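Local atomic coordinates of nicotinamide-nucleotide adenylyltransferase NadR family / Ribosylnicotinamide kinase (Lactococcus lactis subsp. cremoris, PDB entry 6GYE), a protein that binds nicotinamide riboside and probably phosphorylates it with ATP in a P-loop kinase domain, a step towards NAD+ that may be linked to vitamin transport. Residues A[210-213]-A[214-218]; A[238-241]-A[242-246]; A[282-285]-A[286-290]; A[324-327]-A[328-331]. All blocks are in the same frame, centred on the assembly; numbering follows the deposited sequence. Where two conformers were deposited one is given.

Contact 1 of 4, residues A[210-213]-A[214-218]. With SO4 (sulfate ion), chain F.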
loop_
_atom_site.group_PDB
_atom_site.type_symbol
_atom_site.label_atom_id
_atom_site.label_comp_id
_atom_site.label_asym_id
_atom_site.label_seq_id
_atom_site.Cartn_x
_atom_site.Cartn_y
_atom_site.Cartn_z
ATOM N N GLU A 210 17.203 -5.804 -5.287
ATOM C CA GLU A 210 18.618 -6.105 -5.123
ATOM C C GLU A 210 19.190 -5.201 -4.044
ATOM O O GLU A 210 18.564 -4.224 -3.619
ATOM C CB GLU A 210 19.403 -5.894 -6.429
ATOM C CG GLU A 210 18.987 -6.739 -7.632
ATOM C CD GLU A 210 19.394 -8.211 -7.533
ATOM O OE1 GLU A 210 19.999 -8.619 -6.516
ATOM O OE2 GLU A 210 19.106 -8.966 -8.491
ATOM N N GLU A 211 20.382 -5.550 -3.576
ATOM C CA GLU A 211 21.068 -4.719 -2.590
ATOM C C GLU A 211 21.656 -3.506 -3.311
ATOM O O GLU A 211 22.596 -3.638 -4.103
ATOM C CB GLU A 211 22.147 -5.505 -1.849
ATOM C CG GLU A 211 22.733 -4.693 -0.685
ATOM C CD GLU A 211 23.857 -5.403 0.056
ATOM O OE1 GLU A 211 23.921 -5.305 1.310
ATOM O OE2 GLU A 211 24.691 -6.033 -0.623
ATOM N N TYR A 212 21.121 -2.319 -3.028
ATOM C CA TYR A 212 21.530 -1.143 -3.787
ATOM C C TYR A 212 23.016 -0.852 -3.587
ATOM O O TYR A 212 23.703 -0.425 -4.524
ATOM C CB TYR A 212 20.662 0.063 -3.383
ATOM C CG TYR A 212 21.053 1.362 -4.070
ATOM C CD1 TYR A 212 20.652 1.622 -5.375
ATOM C CD2 TYR A 212 21.862 2.310 -3.433
ATOM C CE1 TYR A 212 21.017 2.793 -6.027
ATOM C CE2 TYR A 212 22.233 3.498 -4.083
ATOM C CZ TYR A 212 21.808 3.727 -5.386
ATOM O OH TYR A 212 22.160 4.879 -6.066
ATOM N N ALA A 213 23.531 -1.100 -2.377
ATOM C CA ALA A 213 24.931 -0.806 -2.078
ATOM C C ALA A 213 25.873 -1.481 -3.065
ATOM O O ALA A 213 26.869 -0.887 -3.489
ATOM C CB ALA A 213 25.271 -1.218 -0.640
ATOM N N ARG A 214 25.572 -2.718 -3.447
ATOM C CA ARG A 214 26.394 -3.394 -4.439
ATOM C C ARG A 214 26.335 -2.680 -5.784
ATOM O O ARG A 214 27.366 -2.481 -6.428
ATOM C CB ARG A 214 25.965 -4.849 -4.576
ATOM C CG ARG A 214 26.679 -5.621 -5.673
ATOM C CD ARG A 214 26.357 -7.076 -5.508
ATOM N NE ARG A 214 26.353 -7.410 -4.082
ATOM C CZ ARG A 214 25.811 -8.506 -3.555
ATOM N NH1 ARG A 214 25.203 -9.394 -4.334
ATOM N NH2 ARG A 214 25.877 -8.703 -2.245
ATOM N N GLU A 215 25.137 -2.310 -6.240
ATOM C CA GLU A 215 25.049 -1.571 -7.498
ATOM C C GLU A 215 25.841 -0.274 -7.407
ATOM O O GLU A 215 26.628 0.059 -8.301
ATOM C CB GLU A 215 23.588 -1.269 -7.861
ATOM C CG GLU A 215 23.458 -0.572 -9.225
ATOM C CD GLU A 215 22.279 0.391 -9.337
ATOM O OE1 GLU A 215 21.127 -0.029 -9.097
ATOM O OE2 GLU A 215 22.514 1.573 -9.681
ATOM N N TYR A 216 25.651 0.456 -6.309
ATOM C CA TYR A 216 26.283 1.756 -6.144
ATOM C C TYR A 216 27.806 1.651 -6.201
ATOM O O TYR A 216 28.472 2.479 -6.843
ATOM C CB TYR A 216 25.803 2.349 -4.816
ATOM C CG TYR A 216 26.279 3.740 -4.511
ATOM C CD1 TYR A 216 27.489 3.949 -3.853
ATOM C CD2 TYR A 216 25.515 4.849 -4.864
ATOM C CE1 TYR A 216 27.938 5.218 -3.564
ATOM C CE2 TYR A 216 25.952 6.134 -4.585
ATOM C CZ TYR A 216 27.165 6.309 -3.930
ATOM O OH TYR A 216 27.606 7.569 -3.640
ATOM N N GLU A 217 28.377 0.651 -5.528
ATOM C CA GLU A 217 29.825 0.511 -5.535
ATOM C C GLU A 217 30.360 0.068 -6.888
ATOM O O GLU A 217 31.502 0.401 -7.226
ATOM C CB GLU A 217 30.271 -0.448 -4.443
ATOM C CG GLU A 217 30.039 0.124 -3.070
ATOM C CD GLU A 217 30.600 -0.753 -1.982
ATOM O OE1 GLU A 217 30.732 -1.961 -2.213
ATOM O OE2 GLU A 217 30.887 -0.237 -0.892
ATOM N N GLU A 218 29.580 -0.687 -7.667
ATOM C CA GLU A 218 30.022 -1.041 -9.018
ATOM C C GLU A 218 29.923 0.151 -9.968
ATOM O O GLU A 218 30.863 0.437 -10.716
ATOM C CB GLU A 218 29.200 -2.209 -9.556
ATOM C CG GLU A 218 29.514 -3.544 -8.925
ATOM C CD GLU A 218 28.529 -4.637 -9.335
ATOM O OE1 GLU A 218 27.860 -4.488 -10.386
ATOM O OE2 GLU A 218 28.428 -5.647 -8.603
HETATM S S SO4 F . 25.457 -11.603 0.236
HETATM O O1 SO4 F . 26.013 -12.828 -0.349
HETATM O O2 SO4 F . 26.413 -10.506 0.174
HETATM O O3 SO4 F . 24.284 -11.143 -0.496
HETATM O O4 SO4 F . 25.141 -11.909 1.624
#

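Contact 2 of 4, residues A[238-241]-A[242-246]. With NNR (Nicotinamide riboside), chain I.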
loop_
_atom_site.group_PDB
_atom_site.type_symbol
_atom_site.label_atom_id
_atom_site.label_comp_id
_atom_site.label_asym_id
_atom_site.label_seq_id
_atom_site.Cartn_x
_atom_site.Cartn_y
_atom_site.Cartn_z
ATOM N N GLY A 238 18.591 5.372 -2.229
ATOM C CA GLY A 238 18.688 4.414 -3.317
ATOM C C GLY A 238 18.040 3.074 -2.996
ATOM O O GLY A 238 17.313 2.509 -3.821
ATOM N N GLN A 239 18.343 2.515 -1.819
ATOM C CA GLN A 239 17.695 1.266 -1.432
ATOM C C GLN A 239 16.187 1.466 -1.251
ATOM O O GLN A 239 15.385 0.611 -1.644
ATOM C CB GLN A 239 18.308 0.711 -0.146
ATOM C CG GLN A 239 17.819 -0.695 0.198
ATOM C CD GLN A 239 18.355 -1.743 -0.759
ATOM O OE1 GLN A 239 19.558 -1.961 -0.833
ATOM N NE2 GLN A 239 17.468 -2.376 -1.516
ATOM N N TYR A 240 15.782 2.608 -0.684
ATOM C CA TYR A 240 14.361 2.870 -0.483
ATOM C C TYR A 240 13.602 2.922 -1.809
ATOM O O TYR A 240 12.511 2.354 -1.931
ATOM C CB TYR A 240 14.166 4.170 0.290
ATOM C CG TYR A 240 12.702 4.456 0.485
ATOM C CD1 TYR A 240 11.990 3.860 1.535
ATOM C CD2 TYR A 240 12.017 5.287 -0.389
ATOM C CE1 TYR A 240 10.636 4.104 1.705
ATOM C CE2 TYR A 240 10.668 5.536 -0.226
ATOM C CZ TYR A 240 9.987 4.948 0.814
ATOM O OH TYR A 240 8.653 5.214 0.953
ATOM N N ASP A 241 14.154 3.625 -2.807
ATOM C CA ASP A 241 13.518 3.699 -4.121
ATOM C C ASP A 241 13.457 2.330 -4.796
ATOM O O ASP A 241 12.449 1.979 -5.431
ATOM C CB ASP A 241 14.278 4.688 -5.019
ATOM C CG ASP A 241 14.167 6.134 -4.539
ATOM O OD1 ASP A 241 13.275 6.423 -3.707
ATOM O OD2 ASP A 241 14.984 6.979 -4.992
ATOM N N ALA A 242 14.536 1.554 -4.698
ATOM C CA ALA A 242 14.531 0.218 -5.282
ATOM C C ALA A 242 13.444 -0.640 -4.653
ATOM O O ALA A 242 12.729 -1.368 -5.354
ATOM C CB ALA A 242 15.894 -0.449 -5.089
ATOM N N ASN A 243 13.307 -0.559 -3.331
ATOM C CA ASN A 243 12.318 -1.353 -2.619
ATOM C C ASN A 243 10.890 -0.915 -2.948
ATOM O O ASN A 243 10.032 -1.764 -3.228
ATOM C CB ASN A 243 12.611 -1.286 -1.122
ATOM C CG ASN A 243 13.899 -2.036 -0.765
ATOM O OD1 ASN A 243 14.457 -2.728 -1.612
ATOM N ND2 ASN A 243 14.347 -1.931 0.481
ATOM N N SER A 244 10.626 0.402 -2.964
ATOM C CA SER A 244 9.295 0.888 -3.348
ATOM C C SER A 244 8.930 0.472 -4.767
ATOM O O SER A 244 7.771 0.160 -5.058
ATOM C CB SER A 244 9.231 2.411 -3.263
ATOM O OG SER A 244 9.573 2.856 -1.977
ATOM N N ARG A 245 9.909 0.513 -5.665
ATOM C CA ARG A 245 9.725 0.091 -7.050
ATOM C C ARG A 245 9.201 -1.333 -7.118
ATOM O O ARG A 245 8.283 -1.628 -7.889
ATOM C CB ARG A 245 11.069 0.235 -7.782
ATOM C CG ARG A 245 11.043 0.297 -9.287
ATOM C CD ARG A 245 12.335 0.961 -9.868
ATOM N NE ARG A 245 12.462 2.388 -9.512
ATOM C CZ ARG A 245 13.510 2.953 -8.900
ATOM N NH1 ARG A 245 13.493 4.262 -8.631
ATOM N NH2 ARG A 245 14.587 2.229 -8.584
ATOM N N GLU A 246 9.735 -2.222 -6.281
ATOM C CA GLU A 246 9.248 -3.598 -6.314
ATOM C C GLU A 246 7.857 -3.700 -5.689
ATOM O O GLU A 246 6.973 -4.369 -6.239
ATOM C CB GLU A 246 10.247 -4.532 -5.623
ATOM C CG GLU A 246 11.622 -4.591 -6.305
ATOM C CD GLU A 246 11.540 -4.915 -7.797
ATOM O OE1 GLU A 246 10.668 -5.715 -8.205
ATOM O OE2 GLU A 246 12.350 -4.372 -8.571
HETATM O O2R NNR I . 6.735 2.933 -2.137
HETATM C C2R NNR I . 6.098 2.604 -0.895
HETATM C C3R NNR I . 4.966 3.561 -0.541
HETATM O O3R NNR I . 4.787 4.594 -1.519
HETATM C C4R NNR I . 5.340 4.180 0.797
HETATM C C5R NNR I . 4.287 3.882 1.856
HETATM O O5R NNR I . 4.699 4.444 3.108
HETATM O O4R NNR I . 6.598 3.634 1.200
HETATM C C1R NNR I . 7.104 2.702 0.241
HETATM N N1 NNR I . 7.271 1.389 0.867
HETATM C C2 NNR I . 8.492 0.987 1.245
HETATM C C6 NNR I . 6.200 0.605 1.053
HETATM C C5 NNR I . 6.329 -0.647 1.644
HETATM C C4 NNR I . 7.583 -1.086 2.045
HETATM C C3 NNR I . 8.677 -0.255 1.841
HETATM C C7 NNR I . 10.047 -0.695 2.260
HETATM O O7 NNR I . 11.024 -0.209 1.715
HETATM N N7 NNR I . 10.162 -1.610 3.223
HETATM O O HOH W 1 17.045 2.963 -6.823
#

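Contact 3 of 4, residues A[282-285]-A[286-290]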
loop_
_atom_site.group_PDB
_atom_site.type_symbol
_atom_site.label_atom_id
_atom_site.label_comp_id
_atom_site.label_asym_id
_atom_site.label_seq_id
_atom_site.Cartn_x
_atom_site.Cartn_y
_atom_site.Cartn_z
ATOM N N GLU A 282 21.077 11.059 10.861
ATOM C CA GLU A 282 19.976 10.530 11.667
ATOM C C GLU A 282 18.600 10.986 11.199
ATOM O O GLU A 282 17.697 10.138 11.121
ATOM C CB GLU A 282 20.207 10.894 13.142
ATOM C CG GLU A 282 20.919 9.825 13.963
ATOM C CD GLU A 282 20.084 8.560 14.148
ATOM O OE1 GLU A 282 19.886 7.811 13.161
ATOM O OE2 GLU A 282 19.620 8.320 15.288
ATOM N N PRO A 283 18.352 12.268 10.895
ATOM C CA PRO A 283 17.013 12.635 10.400
ATOM C C PRO A 283 16.595 11.873 9.156
ATOM O O PRO A 283 15.453 11.406 9.082
ATOM C CB PRO A 283 17.141 14.141 10.140
ATOM C CG PRO A 283 18.216 14.583 11.070
ATOM C CD PRO A 283 19.205 13.460 11.076
ATOM N N LEU A 284 17.485 11.718 8.177
ATOM C CA LEU A 284 17.127 10.962 6.982
ATOM C C LEU A 284 16.898 9.484 7.307
ATOM O O LEU A 284 16.010 8.846 6.723
ATOM C CB LEU A 284 18.201 11.131 5.908
ATOM C CG LEU A 284 18.014 10.303 4.633
ATOM C CD1 LEU A 284 16.711 10.642 3.907
ATOM C CD2 LEU A 284 19.207 10.452 3.711
ATOM N N PHE A 285 17.682 8.915 8.227
ATOM C CA PHE A 285 17.417 7.541 8.656
ATOM C C PHE A 285 16.017 7.419 9.240
ATOM O O PHE A 285 15.244 6.542 8.843
ATOM C CB PHE A 285 18.447 7.077 9.692
ATOM C CG PHE A 285 19.722 6.543 9.106
ATOM C CD1 PHE A 285 19.706 5.464 8.238
ATOM C CD2 PHE A 285 20.941 7.103 9.452
ATOM C CE1 PHE A 285 20.881 4.966 7.705
ATOM C CE2 PHE A 285 22.115 6.611 8.932
ATOM C CZ PHE A 285 22.090 5.543 8.053
ATOM N N ARG A 286 15.683 8.301 10.195
ATOM C CA ARG A 286 14.406 8.220 10.898
ATOM C C ARG A 286 13.240 8.380 9.933
ATOM O O ARG A 286 12.289 7.590 9.952
ATOM C CB ARG A 286 14.339 9.280 12.008
ATOM C CG ARG A 286 15.401 9.137 13.099
ATOM C CD ARG A 286 15.030 9.874 14.393
ATOM N NE ARG A 286 14.742 11.291 14.181
ATOM C CZ ARG A 286 15.662 12.248 14.182
ATOM N NH1 ARG A 286 16.936 11.940 14.385
ATOM N NH2 ARG A 286 15.308 13.507 13.972
ATOM N N LYS A 287 13.289 9.413 9.092
ATOM C CA LYS A 287 12.279 9.577 8.051
ATOM C C LYS A 287 12.123 8.299 7.221
ATOM O O LYS A 287 11.020 7.755 7.092
ATOM C CB LYS A 287 12.669 10.768 7.166
ATOM C CG LYS A 287 11.561 11.446 6.379
ATOM C CD LYS A 287 11.300 10.743 5.057
ATOM C CE LYS A 287 10.065 11.301 4.349
ATOM N NZ LYS A 287 9.753 10.593 3.061
ATOM N N THR A 288 13.230 7.763 6.708
ATOM C CA THR A 288 13.125 6.612 5.816
ATOM C C THR A 288 12.642 5.361 6.546
ATOM O O THR A 288 11.787 4.628 6.033
ATOM C CB THR A 288 14.457 6.360 5.136
ATOM O OG1 THR A 288 14.880 7.566 4.471
ATOM C CG2 THR A 288 14.329 5.199 4.132
ATOM N N ILE A 289 13.174 5.092 7.738
ATOM C CA ILE A 289 12.746 3.905 8.463
ATOM C C ILE A 289 11.266 4.016 8.813
ATOM O O ILE A 289 10.536 3.017 8.806
ATOM C CB ILE A 289 13.630 3.689 9.706
ATOM C CG1 ILE A 289 15.044 3.280 9.274
ATOM C CG2 ILE A 289 13.022 2.618 10.630
ATOM C CD1 ILE A 289 16.054 3.252 10.422
ATOM N N ALA A 290 10.795 5.232 9.089
ATOM C CA ALA A 290 9.379 5.444 9.363
ATOM C C ALA A 290 8.481 5.151 8.167
ATOM O O ALA A 290 7.289 4.892 8.364
ATOM C CB ALA A 290 9.142 6.887 9.812
#

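Contact 4 of 4, residues A[324-327]-A[328-331]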
loop_
_atom_site.group_PDB
_atom_site.type_symbol
_atom_site.label_atom_id
_atom_site.label_comp_id
_atom_site.label_asym_id
_atom_site.label_seq_id
_atom_site.Cartn_x
_atom_site.Cartn_y
_atom_site.Cartn_z
ATOM N N HIS A 324 26.180 -8.030 13.634
ATOM C CA HIS A 324 24.968 -8.698 14.082
ATOM C C HIS A 324 24.477 -8.143 15.416
ATOM O O HIS A 324 23.279 -7.874 15.574
ATOM C CB HIS A 324 25.209 -10.198 14.169
ATOM C CG HIS A 324 24.004 -10.968 14.587
ATOM N ND1 HIS A 324 23.016 -11.335 13.700
ATOM C CD2 HIS A 324 23.631 -11.455 15.794
ATOM C CE1 HIS A 324 22.079 -12.005 14.346
ATOM N NE2 HIS A 324 22.428 -12.091 15.618
ATOM N N GLU A 325 25.386 -7.932 16.377
ATOM C CA GLU A 325 24.973 -7.360 17.656
ATOM C C GLU A 325 24.379 -5.973 17.470
ATOM O O GLU A 325 23.383 -5.627 18.111
ATOM C CB GLU A 325 26.145 -7.296 18.642
ATOM C CG GLU A 325 26.790 -8.638 19.000
ATOM C CD GLU A 325 25.798 -9.702 19.471
ATOM O OE1 GLU A 325 24.737 -9.354 20.040
ATOM O OE2 GLU A 325 26.082 -10.902 19.266
ATOM N N GLU A 326 24.975 -5.159 16.601
ATOM C CA GLU A 326 24.441 -3.818 16.414
ATOM C C GLU A 326 23.094 -3.869 15.707
ATOM O O GLU A 326 22.180 -3.102 16.039
ATOM C CB GLU A 326 25.438 -2.955 15.641
ATOM C CG GLU A 326 24.932 -1.553 15.335
ATOM C CD GLU A 326 24.684 -0.716 16.584
ATOM O OE1 GLU A 326 25.171 -1.079 17.683
ATOM O OE2 GLU A 326 23.993 0.321 16.464
ATOM N N LEU A 327 22.948 -4.786 14.749
ATOM C CA LEU A 327 21.671 -4.944 14.064
ATOM C C LEU A 327 20.574 -5.324 15.049
ATOM O O LEU A 327 19.487 -4.730 15.049
ATOM C CB LEU A 327 21.788 -5.996 12.960
ATOM C CG LEU A 327 20.486 -6.414 12.252
ATOM C CD1 LEU A 327 19.835 -5.266 11.473
ATOM C CD2 LEU A 327 20.713 -7.597 11.336
ATOM N N MET A 328 20.849 -6.305 15.914
ATOM C CA MET A 328 19.846 -6.714 16.889
ATOM C C MET A 328 19.518 -5.577 17.851
ATOM O O MET A 328 18.349 -5.369 18.194
ATOM C CB MET A 328 20.308 -7.961 17.641
ATOM C CG MET A 328 20.452 -9.216 16.764
ATOM S SD MET A 328 19.052 -9.620 15.667
ATOM C CE MET A 328 17.708 -9.740 16.848
ATOM N N ARG A 329 20.528 -4.824 18.293
ATOM C CA ARG A 329 20.258 -3.633 19.099
ATOM C C ARG A 329 19.279 -2.707 18.385
ATOM O O ARG A 329 18.308 -2.227 18.975
ATOM C CB ARG A 329 21.538 -2.852 19.392
ATOM C CG ARG A 329 22.190 -3.088 20.725
ATOM C CD ARG A 329 23.364 -2.130 20.904
ATOM N NE ARG A 329 24.452 -2.325 19.943
ATOM C CZ ARG A 329 25.430 -3.218 20.076
ATOM N NH1 ARG A 329 25.458 -4.016 21.142
ATOM N NH2 ARG A 329 26.381 -3.302 19.144
ATOM N N GLN A 330 19.535 -2.433 17.104
ATOM C CA GLN A 330 18.709 -1.470 16.388
ATOM C C GLN A 330 17.312 -2.016 16.123
ATOM O O GLN A 330 16.325 -1.288 16.270
ATOM C CB GLN A 330 19.401 -1.039 15.093
ATOM C CG GLN A 330 20.714 -0.268 15.346
ATOM C CD GLN A 330 21.129 0.603 14.160
ATOM O OE1 GLN A 330 20.294 0.998 13.347
ATOM N NE2 GLN A 330 22.424 0.908 14.064
ATOM N N LEU A 331 17.198 -3.294 15.746
ATOM C CA LEU A 331 15.869 -3.883 15.599
ATOM C C LEU A 331 15.086 -3.789 16.906
ATOM O O LEU A 331 13.862 -3.607 16.892
ATOM C CB LEU A 331 15.968 -5.334 15.116
ATOM C CG LEU A 331 16.449 -5.542 13.670
ATOM C CD1 LEU A 331 16.767 -7.009 13.359
ATOM C CD2 LEU A 331 15.435 -5.016 12.687
#

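Contact 1 of 4, residues A[210-213]-A[214-218]
Tyr-212 and Tyr-216, one helical turn apart, form the tightly packed flank at the start of helix 212-220. CE2 of Tyr-212 comes within 3.6 Å of Tyr-216 CD2, and Tyr-212 OH approaches that same carbon near the plane of the Tyr-216 ring, at its edge. The rings meet obliquely, with planes 47° apart. In both tyrosines CG stands anti to the backbone N (chi1 177° and -176°), which lets the two rings leave the helix on one flank. Beneath them the backbone is regular: Tyr-216 N donates to Tyr-212 O at 2.8 Å, and Glu-217 N to Ala-213 O at 3.0 Å. On the polar flank the bonds are longer. Glu-211, at the N-cap position, sends an extended chain to Arg-214, where OE2 lies 3.3 Å from NH2 in a salt bridge; carboxylate and guanidinium are nearly perpendicular, consistent with a single oxygen meeting a single nitrogen. The same NH2 makes weak hydrogen bonds to a sulfate, at 3.1 Å to O2 and 3.4 Å to O3. The solvent side belongs to Glu-215, exposed and modelled in two conformers, whose approach to the Tyr-212 ring is doubtful. Backbone amides of Ser-190 to Lys-193 also hold the sulfate, consistent with a P-loop. On the packed flank helix 229-247 supplies Met-235 beside Tyr-212 and Asp-231, hydrogen-bonded to Tyr-216 OH.

Contact 2 of 4, residues A[238-241]-A[242-246]
Over one face of the Tyr-240 ring sits Ser-244 OG, 3.4 Å above the plane and displaced toward the rim. Asp-241 O likewise lies over the centre of the Arg-245 guanidinium, 3.7 Å above it, while a water at the guanidinium edge, in its plane, links Arg-245 NH2 to Gly-238 O. The amides of Gln-239 and Asn-243 are turned 37° against each other. Gln-239 NE2 donates to Asn-243 OD1 at 3.0 Å, within its own amide plane, yet it meets the oxygen from above the Asn-243 carbonyl plane. Both amides have further partners: Gln-239 OE1 accepts from Tyr-212 N, and Asn-243 OD1 bonds with Ser-209 OG. Two donors grip Tyr-240 O from opposite faces of its plane, Ser-244 N at 2.9 Å and Ser-244 OG at 3.0 Å; the hydroxyl reaches back because OG stands beside its own backbone N (chi1 -57°). The Tyr-240 ring swings outward to the ligand, where OH donates to O4R of nicotinamide riboside at 2.6 Å. A phenylalanine in place of Tyr-240 would probably keep the ring over Ser-244 but leave the ribose ring oxygen without this donor. Asn-243 CB comes within 3.4 Å of the nicotinamide oxygen O7. One face of helix 229-247 thus forms a wall of the nicotinamide riboside pocket in the P-loop kinase domain.

Contact 3 of 4, residues A[282-285]-A[286-290]
From Glu-282 to Ile-289 the backbone bonds run i to i+4, exemplified by Ile-289 N to Phe-285 O at 2.8 Å and 171°, although the helix is kinked where the N atoms of Pro-283 and Leu-284 lack a bond to the preceding turn. Thr-288 supplements this pattern. Its OG1 donates to Leu-284 O at 2.8 Å while its own N reaches the same oxygen at 3.0 Å, the two arriving from opposite faces of the carbonyl plane. A chi1 of -55° sets OG1 beside the backbone N, and with it CG2 points to the Tyr-240 ring of helix 229-247. The side chains of Leu-284 and Thr-288 run side by side, with Leu-284 CD1 3.6 Å from OG1. Replacing Thr-288 by alanine would probably leave Leu-284 O with the backbone N-H as its sole donor here and open a gap against Tyr-240. Arg-286, in the conformer given, tentatively lays one guanidinium face over Pro-283 CA, 3.8 Å from the plane. Its NH1 stays 4.6 Å from Glu-282 OE2. Backbone and hydroxyl bonds therefore hold this turn, while Glu-282 ties it to helix 262-272 through Arg-266 and Lys-287 makes a local salt bridge to Asp-291.

Contact 4 of 4, residues A[324-327]-A[328-331]
Glu-326 stands between Arg-329 and Gln-330, giving one carboxylate oxygen to each. Arg-329 crosses it at about a right angle and takes OE1 side-on with two nitrogens: NE at 2.7 Å, from above the carboxylate plane, and NH2 at 2.9 Å, on the anti lone pair. OE1 lies close to the guanidinium plane for both bonds, though the two flat groups are 44° apart. Gln-330 NE2 donates at 2.9 Å to the anti lone pair of OE2, its amide turned 78° from the carboxylate. A bend at chi2 (64°) turns the Glu-326 carboxylate towards the following turn, between these partners. Farther round the helix, His-324 and Met-328 run alongside, pointing the same way, and Met-328 CG sits 3.6 Å above one face of the imidazole, a CH-pi contact. The sulfur lies more obliquely, with SD 4.5 Å from the centroid of the His-324 ring. Leu-327 CG meets Leu-331 CD1 at 3.9 Å; these two leucines lean on Val-299 and Met-186 of the central sheet. Glu-326 is buried against Val-267 and Lys-270 of helix 262-272, and three hydrogen bonds from Arg-329 and Gln-330 satisfy its oxygens, which probably stabilises its negative charge and fixes the carboxylate's rotation.

All four contacts are short helical stretches of the P-loop kinase domain, contact 1 including the N-cap that opens its helix. Contacts 1 and 2 lie on successive helices and touch, Gln-239 of contact 2 meeting the backbone that opens helix 212-220. Contact 3 touches contact 2 through Thr-288 and Tyr-240, while contact 4 stays apart, its nearest atoms about 6 Å from contact 3. Contacts 1 and 4 each bury four of their touching residues; the first points an arginine at a bound anion, the other joins sheet-facing leucines with an ion pair between a buried glutamate and an exposed arginine. Contact 2 offers nicotinamide riboside a tyrosine hydroxyl while its amides bind protein. Contact 3, more exposed, relies on backbone and threonine hydroxyl bonds.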